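Local coordinates for Ketoacyl_synth_N domain-containing protein (PDB 6SMO) that probably takes part in ketoacyl-synthase-type chain building as a thiolase-fold subunit that holds a poly-oxo dodecanal chain in its pocket, at residues G106-E111 against S186-S191; C242-F247 against L366-I371; A275-D280 against Q351-R356. All blocks are in the same frame, centred on the assembly; numbering follows the deposited sequence.

In the fold
Contacts 2 and 3 are neighbours in one mixed sheet, their centres about 11 Å apart. Strands 351-356 and 362-369, which follow each other in the chain, join them: the backbone N of Ile352 probably donates to Phe368 O over 2.8 Å. Contact 3 is nested within the loop that contact 2 closes. Contact 1 lies across the chain's centre from both, its centre about 33 Å from that of contact 2 and about 30 Å from that of contact 3. It also lies near the ligand, with the side chain of Trp107 about 7 Å from the bound pentaoxo-dodecanal, whose pocket includes Val129, Ala130, Trp133 and Phe134.

Contact 1. Residues G106-E111 against S186-S191; sequences GWQHIE and SEHLSS
Trp107 meets Ser191 through its CB, which lies 3.6 Å from Ser191 OG, while the indole takes no part in meeting 186-191. One face of that indole takes Ile110 CD1, 3.8 Å above its plane and offset toward the rim. The ring also packs edge-to-face with Trp133, which lines the pocket of the bound polyketone, and touches Met137 of the neighbouring PKS_KS domain-containing chain. Trp107 O accepts from both Ile110 N and Glu111 N, at the start of helix 111-116.

Gln108 carries most of the contact from this side. Its CB sits 3.5 Å from His188 NE2 and its CG 3.7 Å from the same atom, an oblique approach to the imidazole. CG is anti to the backbone N (chi1 179°) and the chain bends at chi2, which turns CD toward Ser191; the amide and imidazole planes are 85° apart, and OE1 lies at the imidazole edge, in its plane. The same OE1 is 3.5 Å from Ser191 CA, a van der Waals contact. In this part of the thiolase fold, strand 180-187 has just ended and the chain turns into helix 192-204, with Ser191 at its N-cap position but making no capping bond through its side chain.

Glu111 extends beyond CG to set OE1 3.4 Å from Ser191 C and 3.5 Å from Ser191 CB. The hydrogen bond of that oxygen is to Leu193 N, two residues on from Ser191, in the first turn of helix 192-204.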
loop_
_atom_site.group_PDB
_atom_site.type_symbol
_atom_site.label_atom_id
_atom_site.label_comp_id
_atom_site.label_asym_id
_atom_site.label_seq_id
_atom_site.Cartn_x
_atom_site.Cartn_y
_atom_site.Cartn_z
ATOM N N GLY C 106 -3.360 -11.211 2.676
ATOM C CA GLY C 106 -4.520 -12.124 2.700
ATOM C C GLY C 106 -4.259 -13.404 1.923
ATOM O O GLY C 106 -4.747 -13.512 0.781
ATOM N N TRP C 107 -3.537 -14.349 2.532
ATOM C CA TRP C 107 -3.114 -15.630 1.903
ATOM C C TRP C 107 -4.268 -16.641 1.890
ATOM O O TRP C 107 -4.279 -17.494 0.981
ATOM C CB TRP C 107 -1.874 -16.199 2.606
ATOM C CG TRP C 107 -0.589 -15.668 2.052
ATOM C CD1 TRP C 107 0.227 -14.725 2.608
ATOM C CD2 TRP C 107 0.018 -16.037 0.802
ATOM N NE1 TRP C 107 1.306 -14.493 1.798
ATOM C CE2 TRP C 107 1.205 -15.282 0.682
ATOM C CE3 TRP C 107 -0.318 -16.935 -0.219
ATOM C CZ2 TRP C 107 2.049 -15.399 -0.421
ATOM C CZ3 TRP C 107 0.518 -17.049 -1.308
ATOM C CH2 TRP C 107 1.686 -16.290 -1.405
ATOM N N GLN C 108 -5.195 -16.551 2.850
ATOM C CA GLN C 108 -6.324 -17.506 3.026
ATOM C C GLN C 108 -7.149 -17.594 1.734
ATOM O O GLN C 108 -7.624 -18.704 1.421
ATOM C CB GLN C 108 -7.207 -17.089 4.207
ATOM C CG GLN C 108 -8.410 -17.996 4.435
ATOM C CD GLN C 108 -8.020 -19.438 4.649
ATOM O OE1 GLN C 108 -7.287 -19.773 5.576
ATOM N NE2 GLN C 108 -8.517 -20.310 3.786
ATOM N N HIS C 109 -7.308 -16.476 1.015
ATOM C CA HIS C 109 -8.201 -16.347 -0.169
ATOM C C HIS C 109 -7.519 -16.865 -1.445
ATOM O O HIS C 109 -8.260 -17.207 -2.388
ATOM C CB HIS C 109 -8.662 -14.891 -0.343
ATOM C CG HIS C 109 -9.948 -14.751 -1.086
ATOM N ND1 HIS C 109 -10.001 -14.608 -2.459
ATOM C CD2 HIS C 109 -11.229 -14.729 -0.654
ATOM C CE1 HIS C 109 -11.258 -14.507 -2.840
ATOM N NE2 HIS C 109 -12.030 -14.578 -1.751
ATOM N N ILE C 110 -6.180 -16.917 -1.486
ATOM C CA ILE C 110 -5.401 -17.138 -2.745
ATOM C C ILE C 110 -4.511 -18.390 -2.664
ATOM O O ILE C 110 -4.039 -18.815 -3.733
ATOM C CB ILE C 110 -4.577 -15.882 -3.102
ATOM C CG1 ILE C 110 -3.364 -15.695 -2.187
ATOM C CG2 ILE C 110 -5.466 -14.646 -3.120
ATOM C CD1 ILE C 110 -2.301 -14.784 -2.758
ATOM N N GLU C 111 -4.277 -18.955 -1.472
ATOM C CA GLU C 111 -3.302 -20.064 -1.255
ATOM C C GLU C 111 -3.522 -21.180 -2.283
ATOM O O GLU C 111 -2.567 -21.489 -3.024
ATOM C CB GLU C 111 -3.403 -20.637 0.162
ATOM C CG GLU C 111 -2.263 -20.211 1.071
ATOM C CD GLU C 111 -2.061 -21.102 2.284
ATOM O OE1 GLU C 111 -2.007 -20.564 3.408
ATOM O OE2 GLU C 111 -1.949 -22.331 2.100
ATOM N N SER C 186 -5.386 -4.635 10.958
ATOM C CA SER C 186 -6.045 -5.965 10.887
ATOM C C SER C 186 -5.041 -7.019 10.407
ATOM O O SER C 186 -4.160 -6.669 9.597
ATOM C CB SER C 186 -7.256 -5.918 9.992
ATOM O OG SER C 186 -7.913 -7.176 9.968
ATOM N N GLU C 187 -5.222 -8.260 10.858
ATOM C CA GLU C 187 -4.346 -9.392 10.476
ATOM C C GLU C 187 -5.128 -10.709 10.522
ATOM O O GLU C 187 -5.956 -10.884 11.414
ATOM C CB GLU C 187 -3.201 -9.541 11.477
ATOM C CG GLU C 187 -2.138 -8.464 11.406
ATOM C CD GLU C 187 -1.236 -8.475 10.190
ATOM O OE1 GLU C 187 -0.484 -7.523 10.023
ATOM O OE2 GLU C 187 -1.298 -9.430 9.421
ATOM N N HIS C 188 -4.855 -11.584 9.557
ATOM C CA HIS C 188 -5.344 -12.988 9.488
ATOM C C HIS C 188 -4.134 -13.921 9.365
ATOM O O HIS C 188 -3.451 -13.862 8.321
ATOM C CB HIS C 188 -6.329 -13.161 8.325
ATOM C CG HIS C 188 -6.870 -14.547 8.207
ATOM N ND1 HIS C 188 -7.910 -15.003 8.995
ATOM C CD2 HIS C 188 -6.521 -15.577 7.406
ATOM C CE1 HIS C 188 -8.179 -16.255 8.681
ATOM N NE2 HIS C 188 -7.341 -16.630 7.709
ATOM N N LEU C 189 -3.882 -14.742 10.392
ATOM C CA LEU C 189 -2.660 -15.584 10.522
ATOM C C LEU C 189 -3.022 -17.077 10.495
ATOM O O LEU C 189 -2.108 -17.896 10.716
ATOM C CB LEU C 189 -1.954 -15.228 11.835
ATOM C CG LEU C 189 -1.681 -13.742 12.073
ATOM C CD1 LEU C 189 -1.121 -13.516 13.468
ATOM C CD2 LEU C 189 -0.733 -13.180 11.024
ATOM N N SER C 190 -4.287 -17.421 10.226
ATOM C CA SER C 190 -4.830 -18.803 10.343
ATOM C C SER C 190 -4.666 -19.583 9.031
ATOM O O SER C 190 -4.968 -20.794 9.038
ATOM C CB SER C 190 -6.270 -18.783 10.787
ATOM O OG SER C 190 -6.380 -18.297 12.116
ATOM N N SER C 191 -4.210 -18.933 7.952
ATOM C CA SER C 191 -3.982 -19.567 6.624
ATOM C C SER C 191 -2.758 -20.477 6.698
ATOM O O SER C 191 -1.723 -20.076 7.229
ATOM C CB SER C 191 -3.853 -18.537 5.529
ATOM O OG SER C 191 -2.696 -17.736 5.708
#

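Contact 2. Residues C242-F247 against L366-I371; sequences CELTGF and LSFSAI
The Phe368 ring is met obliquely by two side chains of strand 242-247. Cys242 SG lies 3.7 Å from Phe368 CD1, a sulfur-aromatic contact in which the sulfur stands 64° off the ring normal. Leu244 CD1 comes within 3.8 Å of the neighbouring ring atom, Phe368 CE1. The second flat group, the Phe247 ring, receives Leu366 CD2 obliquely at CD1, 3.5 Å away, and meets Tyr168 of helix 161-175 edge-to-face. Leu244, Phe247, Leu366 and Phe368 share one face of the sheet; helix 161-175 covers Leu244 and Leu366, and helix 319-329 reaches Leu366 and Phe368.

The strands run antiparallel. Glu243 and Ser369 form a hydrogen-bonded pair, with N-H to carbonyl bonds in both directions, and Leu244 faces Phe368 as a non-hydrogen-bonded pair. The register then slips by one residue: Thr245 and Gly246 both face Ser367, a classic beta bulge. Thr245 N donates to Ser367 O, and Ser367 N returns a bond to Gly246 O. Beyond the bulge, Phe247 and Leu366 pair without hydrogen bonds.

On the face of Glu243 and Ser369, hydroxyls gather around the bulge. Thr245 OG1, set between its backbone N and carbonyl carbon (chi1 40°), is 2.7 Å from Ser367 OG and 3.2 Å from Ser369 OG; both are hydrogen bonds. Ser367 OG also has a weak bond from Gln351 NE2 of strand 351-356. Thr245 CG2, beside the backbone N, touches Ser369 CB at 3.6 Å. On the same face Glu243 is extended, and its OE2 forms a salt bridge with Arg4 NE.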
loop_
_atom_site.group_PDB
_atom_site.type_symbol
_atom_site.label_atom_id
_atom_site.label_comp_id
_atom_site.label_asym_id
_atom_site.label_seq_id
_atom_site.Cartn_x
_atom_site.Cartn_y
_atom_site.Cartn_z
ATOM N N CYS C 242 -10.734 10.475 24.508
ATOM C CA CYS C 242 -9.410 11.039 24.879
ATOM C C CYS C 242 -8.865 11.902 23.734
ATOM O O CYS C 242 -9.496 11.925 22.657
ATOM C CB CYS C 242 -8.423 9.926 25.215
ATOM S SG CYS C 242 -8.084 8.818 23.823
ATOM N N GLU C 243 -7.740 12.581 23.974
ATOM C CA GLU C 243 -7.023 13.434 22.990
ATOM C C GLU C 243 -5.674 12.785 22.656
ATOM O O GLU C 243 -4.956 12.414 23.604
ATOM C CB GLU C 243 -6.821 14.841 23.558
ATOM C CG GLU C 243 -6.295 15.841 22.543
ATOM C CD GLU C 243 -6.079 17.249 23.073
ATOM O OE1 GLU C 243 -6.117 17.434 24.306
ATOM O OE2 GLU C 243 -5.871 18.160 22.246
ATOM N N LEU C 244 -5.351 12.650 21.365
ATOM C CA LEU C 244 -4.012 12.209 20.886
ATOM C C LEU C 244 -3.065 13.412 20.937
ATOM O O LEU C 244 -3.226 14.329 20.106
ATOM C CB LEU C 244 -4.125 11.632 19.470
ATOM C CG LEU C 244 -2.934 10.787 19.012
ATOM C CD1 LEU C 244 -3.378 9.697 18.050
ATOM C CD2 LEU C 244 -1.852 11.648 18.376
ATOM N N THR C 245 -2.124 13.401 21.885
ATOM C CA THR C 245 -1.265 14.560 22.255
ATOM C C THR C 245 0.084 14.496 21.527
ATOM O O THR C 245 0.620 15.577 21.215
ATOM C CB THR C 245 -1.084 14.631 23.777
ATOM O OG1 THR C 245 -0.916 13.302 24.271
ATOM C CG2 THR C 245 -2.257 15.288 24.472
ATOM N N GLY C 246 0.610 13.293 21.267
ATOM C CA GLY C 246 1.953 13.104 20.682
ATOM C C GLY C 246 2.084 11.803 19.906
ATOM O O GLY C 246 1.359 10.840 20.227
ATOM N N PHE C 247 2.985 11.787 18.919
ATOM C CA PHE C 247 3.352 10.608 18.092
ATOM C C PHE C 247 4.870 10.590 17.878
ATOM O O PHE C 247 5.452 11.652 17.577
ATOM C CB PHE C 247 2.605 10.629 16.756
ATOM C CG PHE C 247 3.047 9.573 15.774
ATOM C CD1 PHE C 247 3.067 8.234 16.136
ATOM C CD2 PHE C 247 3.441 9.914 14.490
ATOM C CE1 PHE C 247 3.474 7.261 15.235
ATOM C CE2 PHE C 247 3.847 8.939 13.589
ATOM C CZ PHE C 247 3.860 7.615 13.963
ATOM N N LEU C 366 2.807 6.250 20.841
ATOM C CA LEU C 366 1.626 7.153 20.787
ATOM C C LEU C 366 1.306 7.644 22.203
ATOM O O LEU C 366 1.503 6.864 23.157
ATOM C CB LEU C 366 0.440 6.390 20.186
ATOM C CG LEU C 366 0.486 6.186 18.673
ATOM C CD1 LEU C 366 -0.442 5.058 18.249
ATOM C CD2 LEU C 366 0.132 7.472 17.940
ATOM N N SER C 367 0.830 8.888 22.320
ATOM C CA SER C 367 0.449 9.550 23.596
ATOM C C SER C 367 -1.038 9.924 23.559
ATOM O O SER C 367 -1.434 10.674 22.647
ATOM C CB SER C 367 1.312 10.759 23.852
ATOM O OG SER C 367 0.908 11.429 25.037
ATOM N N PHE C 368 -1.818 9.412 24.518
ATOM C CA PHE C 368 -3.266 9.701 24.699
ATOM C C PHE C 368 -3.479 10.348 26.073
ATOM O O PHE C 368 -2.928 9.832 27.063
ATOM C CB PHE C 368 -4.092 8.423 24.542
ATOM C CG PHE C 368 -4.024 7.806 23.169
ATOM C CD1 PHE C 368 -4.889 8.214 22.164
ATOM C CD2 PHE C 368 -3.087 6.828 22.876
ATOM C CE1 PHE C 368 -4.822 7.650 20.899
ATOM C CE2 PHE C 368 -3.022 6.265 21.610
ATOM C CZ PHE C 368 -3.888 6.678 20.624
ATOM N N SER C 369 -4.250 11.440 26.119
ATOM C CA SER C 369 -4.514 12.261 27.332
ATOM C C SER C 369 -6.024 12.378 27.574
ATOM O O SER C 369 -6.779 12.432 26.585
ATOM C CB SER C 369 -3.869 13.615 27.210
ATOM O OG SER C 369 -2.462 13.490 27.070
ATOM N N ALA C 370 -6.430 12.434 28.846
ATOM C CA ALA C 370 -7.841 12.429 29.303
ATOM C C ALA C 370 -8.519 13.762 28.963
ATOM O O ALA C 370 -7.800 14.751 28.713
ATOM C CB ALA C 370 -7.902 12.152 30.786
ATOM N N ILE C 371 -9.858 13.769 28.971
ATOM C CA ILE C 371 -10.737 14.940 28.665
ATOM C C ILE C 371 -10.543 15.322 27.193
ATOM O O ILE C 371 -9.655 16.097 26.837
ATOM C CB ILE C 371 -10.461 16.120 29.625
ATOM C CG1 ILE C 371 -10.550 15.693 31.094
ATOM C CG2 ILE C 371 -11.392 17.289 29.327
ATOM C CD1 ILE C 371 -9.896 16.654 32.061
ATOM O OXT ILE C 371 -11.279 14.855 26.324
#

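Contact 3. Residues A275-D280 against Q351-R356; sequences AVFIMD and QIIIQR
Arg356 closes on Asp280 with nearly every atom of its side chain gathered round one oxygen. CB is 4.0 Å from Asp280 OD1. CG lies beside the backbone N, anti to the carbonyl carbon (chi1 -89°). CG and CD are each 3.6 Å from Asp280 OD1; bends at chi2 and chi3 bring CD and NE round to that oxygen. NE then donates to Asp280 OD1 over 2.6 Å, a salt bridge in which OD1 is met nearly along its C-O axis. Past CZ, NH1 adds a weak bond of 3.2 Å to that OD1. Carboxylate and guanidinium are almost coplanar, 15° apart, with OD1 at the guanidinium edge.

Upstream, strands 275-278 and 351-356 pair in parallel within the mixed sheet, where strand 302-304 flanks the first and strand 362-369 the second. Val276 N and Ile278 N donate to Gln351 O and Ile353 O, and Val276 O and Ile278 O accept from Ile353 N and Gln355 N, the alternation of parallel strands.

On the face toward helix 319-329, Ile278 and Ile354 lie side by side, pointing the same way, and Ile278 CD1 reaches Ile352 CG2 at 3.5 Å. On the other face Phe277 CZ abuts Gln355 CB at 3.5 Å. Gln355 NE2 stays near the ring plane at its edge, with the amide turned 84° to the ring; its OE1 bonds Thr265 OG1.

Asp280 and Arg356 are both buried, so their opposite charges probably compensate each other where water would do little of that work; Arg356 holds the carboxylate through OD1, with one bond from NE and a weak one from NH1.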
loop_
_atom_site.group_PDB
_atom_site.type_symbol
_atom_site.label_atom_id
_atom_site.label_comp_id
_atom_site.label_asym_id
_atom_site.label_seq_id
_atom_site.Cartn_x
_atom_site.Cartn_y
_atom_site.Cartn_z
ATOM N N ALA C 275 0.954 9.083 35.077
ATOM C CA ALA C 275 0.972 8.460 33.732
ATOM C C ALA C 275 1.208 6.950 33.849
ATOM O O ALA C 275 1.926 6.530 34.779
ATOM C CB ALA C 275 2.030 9.116 32.880
ATOM N N VAL C 276 0.619 6.178 32.930
ATOM C CA VAL C 276 0.772 4.696 32.812
ATOM C C VAL C 276 1.464 4.394 31.478
ATOM O O VAL C 276 0.962 4.857 30.435
ATOM C CB VAL C 276 -0.591 3.984 32.922
ATOM C CG1 VAL C 276 -0.544 2.555 32.399
ATOM C CG2 VAL C 276 -1.122 4.010 34.347
ATOM N N PHE C 277 2.572 3.647 31.519
ATOM C CA PHE C 277 3.378 3.258 30.332
ATOM C C PHE C 277 3.030 1.823 29.923
ATOM O O PHE C 277 3.388 0.883 30.661
ATOM C CB PHE C 277 4.875 3.400 30.621
ATOM C CG PHE C 277 5.760 3.132 29.430
ATOM C CD1 PHE C 277 5.877 4.066 28.412
ATOM C CD2 PHE C 277 6.466 1.943 29.320
ATOM C CE1 PHE C 277 6.685 3.819 27.312
ATOM C CE2 PHE C 277 7.275 1.699 28.220
ATOM C CZ PHE C 277 7.382 2.637 27.218
ATOM N N ILE C 278 2.344 1.667 28.785
ATOM C CA ILE C 278 2.081 0.351 28.131
ATOM C C ILE C 278 3.285 0.025 27.238
ATOM O O ILE C 278 3.616 0.855 26.370
ATOM C CB ILE C 278 0.750 0.368 27.349
ATOM C CG1 ILE C 278 -0.443 0.569 28.288
ATOM C CG2 ILE C 278 0.598 -0.895 26.511
ATOM C CD1 ILE C 278 -1.746 0.885 27.587
ATOM N N MET C 279 3.903 -1.140 27.449
ATOM C CA MET C 279 5.183 -1.541 26.803
ATOM C C MET C 279 4.904 -2.520 25.656
ATOM O O MET C 279 3.772 -3.044 25.581
ATOM C CB MET C 279 6.149 -2.170 27.817
ATOM C CG MET C 279 5.606 -3.382 28.558
ATOM S SD MET C 279 6.658 -3.852 29.959
ATOM C CE MET C 279 7.928 -4.801 29.123
ATOM N N ASP C 280 5.901 -2.722 24.786
ATOM C CA ASP C 280 5.855 -3.636 23.611
ATOM C C ASP C 280 5.607 -5.067 24.104
ATOM O O ASP C 280 4.641 -5.694 23.628
ATOM C CB ASP C 280 7.144 -3.528 22.789
ATOM C CG ASP C 280 7.162 -4.377 21.529
ATOM O OD1 ASP C 280 6.146 -4.382 20.810
ATOM O OD2 ASP C 280 8.196 -5.027 21.275
ATOM N N GLN C 351 -3.058 10.437 31.475
ATOM C CA GLN C 351 -2.259 10.232 30.234
ATOM C C GLN C 351 -1.758 8.784 30.178
ATOM O O GLN C 351 -1.153 8.332 31.168
ATOM C CB GLN C 351 -1.079 11.205 30.183
ATOM C CG GLN C 351 -0.367 11.230 28.837
ATOM C CD GLN C 351 0.750 12.243 28.786
ATOM O OE1 GLN C 351 1.454 12.475 29.768
ATOM N NE2 GLN C 351 0.928 12.854 27.626
ATOM N N ILE C 352 -2.003 8.093 29.059
ATOM C CA ILE C 352 -1.454 6.734 28.764
ATOM C C ILE C 352 -0.573 6.834 27.514
ATOM O O ILE C 352 -1.072 7.311 26.474
ATOM C CB ILE C 352 -2.581 5.693 28.598
ATOM C CG1 ILE C 352 -3.433 5.577 29.865
ATOM C CG2 ILE C 352 -2.009 4.344 28.181
ATOM C CD1 ILE C 352 -4.691 4.757 29.695
ATOM N N ILE C 353 0.688 6.404 27.627
ATOM C CA ILE C 353 1.693 6.389 26.523
ATOM C C ILE C 353 2.015 4.928 26.190
ATOM O O ILE C 353 2.448 4.195 27.100
ATOM C CB ILE C 353 2.947 7.197 26.915
ATOM C CG1 ILE C 353 2.615 8.683 27.082
ATOM C CG2 ILE C 353 4.076 6.989 25.915
ATOM C CD1 ILE C 353 3.564 9.426 27.987
ATOM N N ILE C 354 1.801 4.535 24.931
ATOM C CA ILE C 354 2.006 3.147 24.418
ATOM C C ILE C 354 3.258 3.139 23.535
ATOM O O ILE C 354 3.396 4.060 22.709
ATOM C CB ILE C 354 0.760 2.665 23.648
ATOM C CG1 ILE C 354 -0.517 2.838 24.474
ATOM C CG2 ILE C 354 0.935 1.227 23.179
ATOM C CD1 ILE C 354 -1.721 3.225 23.656
ATOM N N GLN C 355 4.124 2.137 23.711
ATOM C CA GLN C 355 5.369 1.953 22.918
ATOM C C GLN C 355 5.321 0.599 22.203
ATOM O O GLN C 355 4.839 -0.379 22.808
ATOM C CB GLN C 355 6.606 2.038 23.814
ATOM C CG GLN C 355 7.904 2.205 23.034
ATOM C CD GLN C 355 9.120 2.249 23.925
ATOM O OE1 GLN C 355 9.884 3.212 23.920
ATOM N NE2 GLN C 355 9.311 1.197 24.706
ATOM N N ARG C 356 5.799 0.568 20.955
ATOM C CA ARG C 356 6.036 -0.664 20.158
ATOM C C ARG C 356 7.330 -0.489 19.357
ATOM O O ARG C 356 7.691 0.666 19.062
ATOM C CB ARG C 356 4.859 -0.946 19.218
ATOM C CG ARG C 356 3.761 -1.806 19.828
ATOM C CD ARG C 356 3.395 -2.965 18.922
ATOM N NE ARG C 356 4.479 -3.937 18.831
ATOM C CZ ARG C 356 4.542 -4.939 17.957
ATOM N NH1 ARG C 356 5.579 -5.761 17.974
ATOM N NH2 ARG C 356 3.582 -5.119 17.065
#